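Local coordinates for protein NADH oxidoreductase (Mesorhizobium loti, PDB 3PI7) that probably binds NADPH and acts as an NAD(P)H-dependent oxidoreductase of the quinone reductase type, with a GroES-like part and a Rossmann fold, at residues A29-M33 with E34-E38; M170-G173 with A174-L177; A218-F221 with E222-R226; L290-W293 with M294-K298. All blocks are in the same frame, centred on the assembly; numbering follows the deposited sequence. Where two conformers were deposited one is given.

Contact 1. Residues A29-M33 with E34-E38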
loop_
_atom_site.group_PDB
_atom_site.type_symbol
_atom_site.label_atom_id
_atom_site.label_comp_id
_atom_site.label_asym_id
_atom_site.label_seq_id
_atom_site.Cartn_x
_atom_site.Cartn_y
_atom_site.Cartn_z
ATOM N N ALA A 29 21.683 -10.782 7.020
ATOM C CA ALA A 29 22.708 -11.825 7.079
ATOM C C ALA A 29 23.176 -12.017 8.515
ATOM O O ALA A 29 23.328 -11.047 9.258
ATOM C CB ALA A 29 23.889 -11.451 6.191
ATOM N N LEU A 30 23.348 -13.263 8.914
ATOM C CA LEU A 30 23.852 -13.575 10.251
ATOM C C LEU A 30 25.290 -13.981 10.086
ATOM O O LEU A 30 25.583 -15.107 9.682
ATOM C CB LEU A 30 23.022 -14.654 10.952
ATOM C CG LEU A 30 23.404 -14.895 12.418
ATOM C CD1 LEU A 30 23.002 -13.708 13.309
ATOM C CD2 LEU A 30 22.841 -16.189 12.909
ATOM N N GLU A 31 26.160 -13.010 10.282
ATOM C CA GLU A 31 27.589 -13.112 10.120
ATOM C C GLU A 31 28.231 -13.866 11.303
ATOM O O GLU A 31 29.237 -14.552 11.131
ATOM C CB GLU A 31 28.190 -11.682 9.939
ATOM C CG GLU A 31 28.150 -10.728 11.141
ATOM C CD GLU A 31 26.835 -10.198 11.703
ATOM O OE1 GLU A 31 25.751 -10.519 11.165
ATOM O OE2 GLU A 31 26.899 -9.454 12.709
ATOM N N ALA A 32 27.666 -13.695 12.504
ATOM C CA ALA A 32 28.134 -14.299 13.749
ATOM C C ALA A 32 27.009 -14.329 14.778
ATOM O O ALA A 32 26.099 -13.491 14.719
ATOM C CB ALA A 32 29.326 -13.522 14.300
HETATM N N MSE A 33 27.086 -15.274 15.739
HETATM C CA MSE A 33 26.091 -15.354 16.802
HETATM C C MSE A 33 26.522 -14.572 18.039
HETATM O O MSE A 33 25.675 -14.053 18.761
HETATM C CB MSE A 33 25.863 -16.822 17.209
HETATM C CG MSE A 33 25.288 -17.651 16.104
HETATM SE SE MSE A 33 23.411 -17.703 16.176
HETATM C CE MSE A 33 23.108 -19.218 17.347
ATOM N N GLU A 34 27.851 -14.492 18.290
ATOM C CA GLU A 34 28.424 -13.893 19.500
ATOM C C GLU A 34 28.000 -12.462 19.768
ATOM O O GLU A 34 27.904 -12.128 20.949
ATOM C CB GLU A 34 29.948 -13.984 19.502
ATOM C CG GLU A 34 30.462 -15.415 19.524
ATOM C CD GLU A 34 30.612 -16.102 18.178
ATOM O OE1 GLU A 34 30.165 -15.546 17.146
ATOM O OE2 GLU A 34 31.125 -17.241 18.174
ATOM N N PRO A 35 27.702 -11.591 18.781
ATOM C CA PRO A 35 27.224 -10.238 19.147
ATOM C C PRO A 35 25.812 -10.267 19.753
ATOM O O PRO A 35 25.423 -9.352 20.490
ATOM C CB PRO A 35 27.142 -9.514 17.791
ATOM C CG PRO A 35 27.897 -10.352 16.812
ATOM C CD PRO A 35 27.794 -11.748 17.308
ATOM N N TYR A 36 25.065 -11.337 19.477
ATOM C CA TYR A 36 23.624 -11.412 19.754
ATOM C C TYR A 36 23.221 -12.424 20.766
ATOM O O TYR A 36 22.154 -12.281 21.371
ATOM C CB TYR A 36 22.879 -11.749 18.450
ATOM C CG TYR A 36 23.307 -10.880 17.298
ATOM C CD1 TYR A 36 23.125 -9.504 17.339
ATOM C CD2 TYR A 36 23.980 -11.422 16.201
ATOM C CE1 TYR A 36 23.582 -8.684 16.305
ATOM C CE2 TYR A 36 24.463 -10.607 15.175
ATOM C CZ TYR A 36 24.256 -9.242 15.230
ATOM O OH TYR A 36 24.692 -8.437 14.206
ATOM N N LEU A 37 24.016 -13.499 20.912
ATOM C CA LEU A 37 23.635 -14.575 21.806
ATOM C C LEU A 37 24.836 -15.091 22.537
ATOM O O LEU A 37 25.948 -15.070 21.995
ATOM C CB LEU A 37 23.010 -15.724 20.986
ATOM C CG LEU A 37 21.669 -15.458 20.295
ATOM C CD1 LEU A 37 21.305 -16.602 19.393
ATOM C CD2 LEU A 37 20.563 -15.256 21.314
ATOM N N GLU A 38 24.611 -15.551 23.756
ATOM C CA GLU A 38 25.655 -16.171 24.548
ATOM C C GLU A 38 25.098 -17.444 25.130
ATOM O O GLU A 38 23.931 -17.489 25.549
ATOM C CB GLU A 38 26.181 -15.252 25.645
ATOM C CG GLU A 38 25.153 -14.762 26.650
ATOM C CD GLU A 38 25.740 -14.025 27.837
ATOM O OE1 GLU A 38 26.874 -14.358 28.243
ATOM O OE2 GLU A 38 25.063 -13.118 28.371
HETATM O O HOH W 1 29.228 -17.215 15.420
#
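Glu31 and Tyr36 meet at nearly a right angle in the loop that turns the chain from strand 10-16 into its antiparallel partner, strand 37-43. Tyr36 OH donates to Glu31 OE2 (2.9 Å), using the syn lone pair of that oxygen, while carboxylate and ring planes stand 81° apart. Glu31 can reach the hydroxyl because CG sits between the backbone N and the carbonyl carbon (chi1 68°) and the chain bends again at the next bond. Leu30 runs past the tyrosine in the opposite direction, its CD1 3.8 Å from Tyr36 CD2. Pro35 CB lies over the centre of one ring face, and Ala32 O comes up to the ring edge, a buried oxygen without a polar partner. Helix 63-69, through Ile69, adds to the packing on Tyr36. Selenomethionine Met33 crosses Leu37 obliquely, Met33 CE 3.8 Å from Leu37 CD1, and touches Leu14 of strand 10-16 and Pro335 of helix 327-338. The turn is closed by Met33 O, which takes two backbone donors: Tyr36 N at 2.9 Å, well above the carbonyl plane, and Leu37 N at 2.8 Å, nearly in line with the C=O bond.

Contact 2. Residues M170-G173 with A174-L177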
loop_
_atom_site.group_PDB
_atom_site.type_symbol
_atom_site.label_atom_id
_atom_site.label_comp_id
_atom_site.label_asym_id
_atom_site.label_seq_id
_atom_site.Cartn_x
_atom_site.Cartn_y
_atom_site.Cartn_z
HETATM N N MSE A 170 6.716 -14.175 -6.007
HETATM C CA MSE A 170 7.365 -14.256 -4.700
HETATM C C MSE A 170 8.829 -13.932 -4.821
HETATM O O MSE A 170 9.499 -14.463 -5.698
HETATM C CB MSE A 170 7.222 -15.655 -4.083
HETATM C CG MSE A 170 5.807 -15.943 -3.664
HETATM SE SE MSE A 170 5.676 -17.553 -2.654
HETATM C CE MSE A 170 6.104 -18.812 -4.076
ATOM N N THR A 171 9.329 -13.059 -3.941
ATOM C CA THR A 171 10.780 -12.862 -3.829
ATOM C C THR A 171 11.327 -13.898 -2.831
ATOM O O THR A 171 10.555 -14.498 -2.068
ATOM C CB THR A 171 11.135 -11.462 -3.402
ATOM O OG1 THR A 171 10.314 -11.092 -2.303
ATOM C CG2 THR A 171 11.021 -10.472 -4.502
ATOM N N ALA A 172 12.665 -14.102 -2.800
ATOM C CA ALA A 172 13.336 -15.095 -1.928
ATOM C C ALA A 172 12.766 -16.467 -2.237
ATOM O O ALA A 172 12.321 -17.184 -1.343
ATOM C CB ALA A 172 13.152 -14.751 -0.447
ATOM N N GLY A 173 12.702 -16.779 -3.522
ATOM C CA GLY A 173 12.121 -18.018 -4.018
ATOM C C GLY A 173 12.649 -19.298 -3.412
ATOM O O GLY A 173 11.912 -20.276 -3.296
ATOM N N ALA A 174 13.902 -19.310 -2.986
ATOM C CA ALA A 174 14.471 -20.546 -2.456
ATOM C C ALA A 174 14.233 -20.751 -0.962
ATOM O O ALA A 174 14.692 -21.758 -0.414
ATOM C CB ALA A 174 15.953 -20.576 -2.745
ATOM N N SER A 175 13.534 -19.823 -0.292
ATOM C CA SER A 175 13.294 -19.943 1.148
ATOM C C SER A 175 12.354 -21.120 1.447
ATOM O O SER A 175 11.584 -21.504 0.572
ATOM C CB SER A 175 12.717 -18.643 1.695
ATOM O OG SER A 175 11.377 -18.462 1.270
ATOM N N GLN A 176 12.437 -21.722 2.659
ATOM C CA GLN A 176 11.539 -22.836 2.988
ATOM C C GLN A 176 10.056 -22.460 2.802
ATOM O O GLN A 176 9.274 -23.254 2.281
ATOM C CB GLN A 176 11.758 -23.338 4.417
ATOM C CG GLN A 176 10.902 -24.566 4.736
ATOM C CD GLN A 176 11.228 -25.716 3.808
ATOM O OE1 GLN A 176 10.415 -26.109 2.956
ATOM N NE2 GLN A 176 12.468 -26.196 3.877
ATOM N N LEU A 177 9.679 -21.253 3.231
ATOM C CA LEU A 177 8.305 -20.787 3.109
ATOM C C LEU A 177 7.848 -20.778 1.626
ATOM O O LEU A 177 6.770 -21.320 1.293
ATOM C CB LEU A 177 8.200 -19.399 3.734
ATOM C CG LEU A 177 6.864 -18.676 3.638
ATOM C CD1 LEU A 177 5.695 -19.544 4.112
ATOM C CD2 LEU A 177 6.908 -17.404 4.463
#
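Ala172 and Ser175 close a type I beta turn between strand 167-170, the first strand of the Rossmann sheet, and helix 176-188. The backbone bond of the turn runs from Ser175 N to Ala172 O, 3.1 Å long and fairly straight (166° at the hydrogen). Ala172 has positive phi and psi, a left-handed helical conformation that swings the chain off the strand and into the turn. Among side-chain interactions, Ser175 OG counts most. Its first torsion (chi1 72°) sets it between the backbone N and the carbonyl carbon, and there Ser175 OG lies 3.1 Å from Ala172 O. The same OG accepts from Cys178 N, making Ser175 the N-cap of the helix. Ser175 CB also makes a close van der Waals approach to Ala172 O, at 3.4 Å. Beyond the turn, Thr171 OG1 is bonded to Asp239 OD1 and Ala240 N, tying the loop to the end of strand 236-239. Capping by Ser175 thus satisfies a first-turn N-H that no helical carbonyl could serve, in the strand-to-helix turn that in Rossmann relatives faces the dinucleotide.

Contact 3. Residues A218-F221 with E222-R226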
loop_
_atom_site.group_PDB
_atom_site.type_symbol
_atom_site.label_atom_id
_atom_site.label_comp_id
_atom_site.label_asym_id
_atom_site.label_seq_id
_atom_site.Cartn_x
_atom_site.Cartn_y
_atom_site.Cartn_z
ATOM N N ALA A 218 20.819 -11.260 -13.061
ATOM C CA ALA A 218 20.969 -11.277 -14.516
ATOM C C ALA A 218 20.932 -9.846 -15.075
ATOM O O ALA A 218 20.168 -9.015 -14.572
ATOM C CB ALA A 218 19.884 -12.126 -15.153
ATOM N N PRO A 219 21.796 -9.515 -16.067
ATOM C CA PRO A 219 21.805 -8.137 -16.592
ATOM C C PRO A 219 20.459 -7.709 -17.174
ATOM O O PRO A 219 20.079 -6.550 -17.018
ATOM C CB PRO A 219 22.886 -8.173 -17.679
ATOM C CG PRO A 219 23.036 -9.628 -18.036
ATOM C CD PRO A 219 22.800 -10.358 -16.751
ATOM N N ASP A 220 19.736 -8.644 -17.817
ATOM C CA ASP A 220 18.449 -8.347 -18.452
ATOM C C ASP A 220 17.252 -8.726 -17.559
ATOM O O ASP A 220 16.146 -8.903 -18.076
ATOM C CB ASP A 220 18.351 -9.058 -19.819
ATOM C CG ASP A 220 18.532 -10.565 -19.799
ATOM O OD1 ASP A 220 18.986 -11.102 -18.756
ATOM O OD2 ASP A 220 18.234 -11.209 -20.829
ATOM N N PHE A 221 17.459 -8.809 -16.226
ATOM C CA PHE A 221 16.385 -9.152 -15.289
ATOM C C PHE A 221 15.100 -8.321 -15.481
ATOM O O PHE A 221 14.020 -8.913 -15.510
ATOM C CB PHE A 221 16.851 -9.004 -13.836
ATOM C CG PHE A 221 15.716 -9.092 -12.847
ATOM C CD1 PHE A 221 15.063 -10.303 -12.618
ATOM C CD2 PHE A 221 15.260 -7.956 -12.186
ATOM C CE1 PHE A 221 13.981 -10.376 -11.738
ATOM C CE2 PHE A 221 14.184 -8.038 -11.288
ATOM C CZ PHE A 221 13.546 -9.247 -11.082
ATOM N N GLU A 222 15.197 -6.965 -15.529
ATOM C CA GLU A 222 13.998 -6.130 -15.634
ATOM C C GLU A 222 13.258 -6.375 -16.938
ATOM O O GLU A 222 12.022 -6.424 -16.927
ATOM C CB GLU A 222 14.303 -4.634 -15.450
ATOM C CG GLU A 222 14.354 -4.256 -13.974
ATOM C CD GLU A 222 13.834 -2.891 -13.554
ATOM O OE1 GLU A 222 12.757 -2.477 -14.043
ATOM O OE2 GLU A 222 14.450 -2.283 -12.647
ATOM N N ALA A 223 13.994 -6.568 -18.046
ATOM C CA ALA A 223 13.390 -6.831 -19.362
ATOM C C ALA A 223 12.672 -8.205 -19.354
ATOM O O ALA A 223 11.526 -8.281 -19.774
ATOM C CB ALA A 223 14.440 -6.769 -20.462
ATOM N N THR A 224 13.311 -9.245 -18.798
ATOM C CA THR A 224 12.739 -10.587 -18.621
ATOM C C THR A 224 11.516 -10.460 -17.732
ATOM O O THR A 224 10.461 -11.021 -18.028
ATOM C CB THR A 224 13.806 -11.516 -17.998
ATOM O OG1 THR A 224 14.896 -11.600 -18.894
ATOM C CG2 THR A 224 13.281 -12.930 -17.716
ATOM N N LEU A 225 11.655 -9.697 -16.643
ATOM C CA LEU A 225 10.574 -9.453 -15.695
ATOM C C LEU A 225 9.318 -8.935 -16.401
ATOM O O LEU A 225 8.241 -9.516 -16.210
ATOM C CB LEU A 225 11.069 -8.474 -14.620
ATOM C CG LEU A 225 10.109 -8.004 -13.539
ATOM C CD1 LEU A 225 9.521 -9.177 -12.763
ATOM C CD2 LEU A 225 10.803 -7.058 -12.640
ATOM N N ARG A 226 9.450 -7.868 -17.230
ATOM C CA ARG A 226 8.322 -7.291 -17.954
ATOM C C ARG A 226 7.708 -8.301 -18.914
ATOM O O ARG A 226 6.484 -8.336 -19.034
ATOM C CB ARG A 226 8.728 -6.004 -18.691
ATOM C CG ARG A 226 9.196 -4.957 -17.698
ATOM C CD ARG A 226 9.305 -3.550 -18.237
ATOM N NE ARG A 226 9.606 -2.640 -17.130
ATOM C CZ ARG A 226 8.689 -2.089 -16.340
ATOM N NH1 ARG A 226 7.396 -2.301 -16.560
ATOM N NH2 ARG A 226 9.056 -1.308 -15.338
HETATM O O HOH W 2 17.829 -5.365 -15.342
#
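The first turn of helix 221-232 opens here, with Asp220 and Phe221 bonded to Thr224 and Leu225. Asp220 occupies the N-cap position, yet its carboxylate makes no capping bond; Asp220 O accepts the first helical bond, from Thr224 N at 2.9 Å, and the Thr224 OG1 hydroxyl besides, at 3.1 Å from above the carbonyl plane. The hydroxyl folds back to it because OG1 lies beside the backbone N of Thr224 (chi1 -62°). One residue on, Leu225 N meets Phe221 O at 2.7 Å. Leu225 CB sits over one face of the Phe221 ring, and Leu225 CD2 is 3.8 Å from Phe221 CE2. Leu214 of strand 212-215 and Leu245 of helix 243-252 also pack on this ring. Replacing the phenylalanine with an alanine would probably open a gap between these leucines and leave Leu225 without the ring it covers. A type I turn from Ala218 to Phe221 leads in, and a water bridges Pro219 O and Glu222 N, whose carboxylate pairs with Arg273. Such a helix, carrying the chain from the third strand of the sheet back to the fourth, is typical of the Rossmann fold.

Contact 4. Residues L290-W293 with M294-K298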
loop_
_atom_site.group_PDB
_atom_site.type_symbol
_atom_site.label_atom_id
_atom_site.label_comp_id
_atom_site.label_asym_id
_atom_site.label_seq_id
_atom_site.Cartn_x
_atom_site.Cartn_y
_atom_site.Cartn_z
ATOM N N LEU A 290 1.756 -13.270 10.390
ATOM C CA LEU A 290 1.010 -14.474 10.818
ATOM C C LEU A 290 0.319 -14.271 12.173
ATOM O O LEU A 290 -0.861 -14.609 12.294
ATOM C CB LEU A 290 1.937 -15.686 10.845
ATOM C CG LEU A 290 1.286 -17.010 11.306
ATOM C CD1 LEU A 290 0.155 -17.474 10.365
ATOM C CD2 LEU A 290 2.326 -18.038 11.551
ATOM N N SER A 291 1.005 -13.639 13.152
ATOM C CA SER A 291 0.381 -13.383 14.465
ATOM C C SER A 291 -0.893 -12.564 14.317
ATOM O O SER A 291 -1.894 -12.895 14.957
ATOM C CB SER A 291 1.346 -12.697 15.427
ATOM O OG SER A 291 2.504 -13.488 15.638
ATOM N N GLU A 292 -0.898 -11.543 13.416
ATOM C CA GLU A 292 -2.085 -10.743 13.182
ATOM C C GLU A 292 -3.173 -11.532 12.483
ATOM O O GLU A 292 -4.323 -11.430 12.882
ATOM C CB GLU A 292 -1.762 -9.452 12.390
ATOM C CG GLU A 292 -2.953 -8.516 12.249
ATOM C CD GLU A 292 -3.629 -7.959 13.494
ATOM O OE1 GLU A 292 -3.068 -8.084 14.610
ATOM O OE2 GLU A 292 -4.716 -7.356 13.337
ATOM N N TRP A 293 -2.810 -12.360 11.484
ATOM C CA TRP A 293 -3.759 -13.167 10.743
ATOM C C TRP A 293 -4.503 -14.111 11.714
ATOM O O TRP A 293 -5.710 -14.237 11.605
ATOM C CB TRP A 293 -3.034 -13.948 9.639
ATOM C CG TRP A 293 -3.934 -14.836 8.831
ATOM C CD1 TRP A 293 -4.652 -14.500 7.723
ATOM C CD2 TRP A 293 -4.230 -16.209 9.100
ATOM N NE1 TRP A 293 -5.362 -15.593 7.269
ATOM C CE2 TRP A 293 -5.129 -16.650 8.103
ATOM C CE3 TRP A 293 -3.755 -17.135 10.040
ATOM C CZ2 TRP A 293 -5.594 -17.969 8.046
ATOM C CZ3 TRP A 293 -4.269 -18.424 10.020
ATOM C CH2 TRP A 293 -5.184 -18.824 9.036
HETATM N N MSE A 294 -3.767 -14.723 12.667
HETATM C CA MSE A 294 -4.356 -15.634 13.658
HETATM C C MSE A 294 -5.312 -14.918 14.580
HETATM O O MSE A 294 -6.314 -15.512 14.982
HETATM C CB MSE A 294 -3.273 -16.288 14.481
HETATM C CG MSE A 294 -2.779 -17.552 13.877
HETATM SE SE MSE A 294 -1.276 -18.041 14.908
HETATM C CE MSE A 294 -0.498 -19.182 13.711
ATOM N N ARG A 295 -5.009 -13.639 14.904
ATOM C CA ARG A 295 -5.868 -12.797 15.743
ATOM C C ARG A 295 -7.144 -12.418 15.003
ATOM O O ARG A 295 -8.237 -12.517 15.562
ATOM C CB ARG A 295 -5.140 -11.520 16.186
ATOM C CG ARG A 295 -4.235 -11.704 17.389
ATOM C CD ARG A 295 -3.745 -10.377 17.939
ATOM N NE ARG A 295 -2.782 -9.739 17.042
ATOM C CZ ARG A 295 -1.461 -9.834 17.161
ATOM N NH1 ARG A 295 -0.924 -10.535 18.153
ATOM N NH2 ARG A 295 -0.668 -9.224 16.292
ATOM N N GLN A 296 -7.019 -11.991 13.747
ATOM C CA GLN A 296 -8.159 -11.548 12.947
ATOM C C GLN A 296 -8.980 -12.667 12.316
ATOM O O GLN A 296 -10.115 -12.416 11.926
ATOM C CB GLN A 296 -7.688 -10.592 11.839
ATOM C CG GLN A 296 -7.066 -9.286 12.358
ATOM C CD GLN A 296 -7.961 -8.458 13.275
ATOM O OE1 GLN A 296 -9.200 -8.477 13.186
ATOM N NE2 GLN A 296 -7.346 -7.690 14.171
ATOM N N PHE A 297 -8.407 -13.858 12.143
ATOM C CA PHE A 297 -9.118 -14.956 11.499
ATOM C C PHE A 297 -9.086 -16.169 12.385
ATOM O O PHE A 297 -8.667 -17.252 11.962
ATOM C CB PHE A 297 -8.533 -15.251 10.098
ATOM C CG PHE A 297 -8.696 -14.077 9.167
ATOM C CD1 PHE A 297 -9.954 -13.717 8.687
ATOM C CD2 PHE A 297 -7.609 -13.276 8.836
ATOM C CE1 PHE A 297 -10.108 -12.612 7.846
ATOM C CE2 PHE A 297 -7.762 -12.175 7.992
ATOM C CZ PHE A 297 -9.013 -11.842 7.516
ATOM N N LYS A 298 -9.551 -15.991 13.634
ATOM C CA LYS A 298 -9.592 -17.051 14.648
ATOM C C LYS A 298 -10.286 -18.282 14.106
ATOM O O LYS A 298 -9.792 -19.387 14.318
ATOM C CB LYS A 298 -10.275 -16.570 15.945
ATOM C CG LYS A 298 -9.439 -15.538 16.698
ATOM C CD LYS A 298 -10.043 -15.127 18.034
ATOM C CE LYS A 298 -9.159 -14.144 18.783
ATOM N NZ LYS A 298 -9.201 -12.775 18.195
#
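Glu292 OE1 is held by two nitrogens of Arg295, NE at 3.0 Å and NH2 at 3.1 Å, in a side-on salt bridge one turn apart on helix 290-296. The oxygen lies in the guanidinium plane and is met on its anti side, with the carboxylate turned 51° from the guanidinium. Arg295 has two deposited conformers; the grip is doubtful for the one not described. Ser291 O stands over the centre of a guanidinium face, and Trp289 makes a cation-pi contact. The second carboxylate oxygen, Glu292 OE2, takes Gln296 NE2 at 2.8 Å from above its plane. Glu292 reaches both because CG is anti to the backbone N (chi1 -174°) and the chain then bends at chi2. OE2 also forms a salt bridge with Arg256 of the second subunit. With a glutamine in its place, Arg295 and that Arg256 are likely to lose their charged partner, weakening the link across the dimer. On another side of the helix, Phe297 CD2 comes within 3.4 Å of Trp293 CD1; the rings meet obliquely, planes 42° apart, with Phe297 CB over the rim of the indole face. In the Met294 conformer described, Leu290 CG touches Met294 CE at 3.7 Å, next to Leu151 of helix 148-163. Phe297 N still reaches Trp293 O at 2.8 Å as the helix ends, and Lys298 NZ bonds Arg295 O. Two arginines, one on the same helix and one on the second subunit, probably favour the charged carboxylate, and this one side chain joins helix and interface.

In the fold
Contacts 1 to 4 follow one another along the chain without nesting. Contact 1 belongs to the two-stranded antiparallel sheet of strands 10-16 and 37-43, beside helix 63-69 and helix 327-338. The other three share the parallel Rossmann sheet: contact 2 follows its first strand, 167-170; contact 3 follows the outermost strand 212-215; contact 4 follows the opposite outermost strand, 284-287. Contacts 2 and 3 have centres about 19 Å apart, whereas contacts 3 and 4 are about 36 Å apart. Contacts 1 and 4 fall on opposite sides of the chain's centre. Strand 167-170 is an inner strand of that sheet, where the dinucleotide probably binds as in relatives; contact 4 lies at the second subunit.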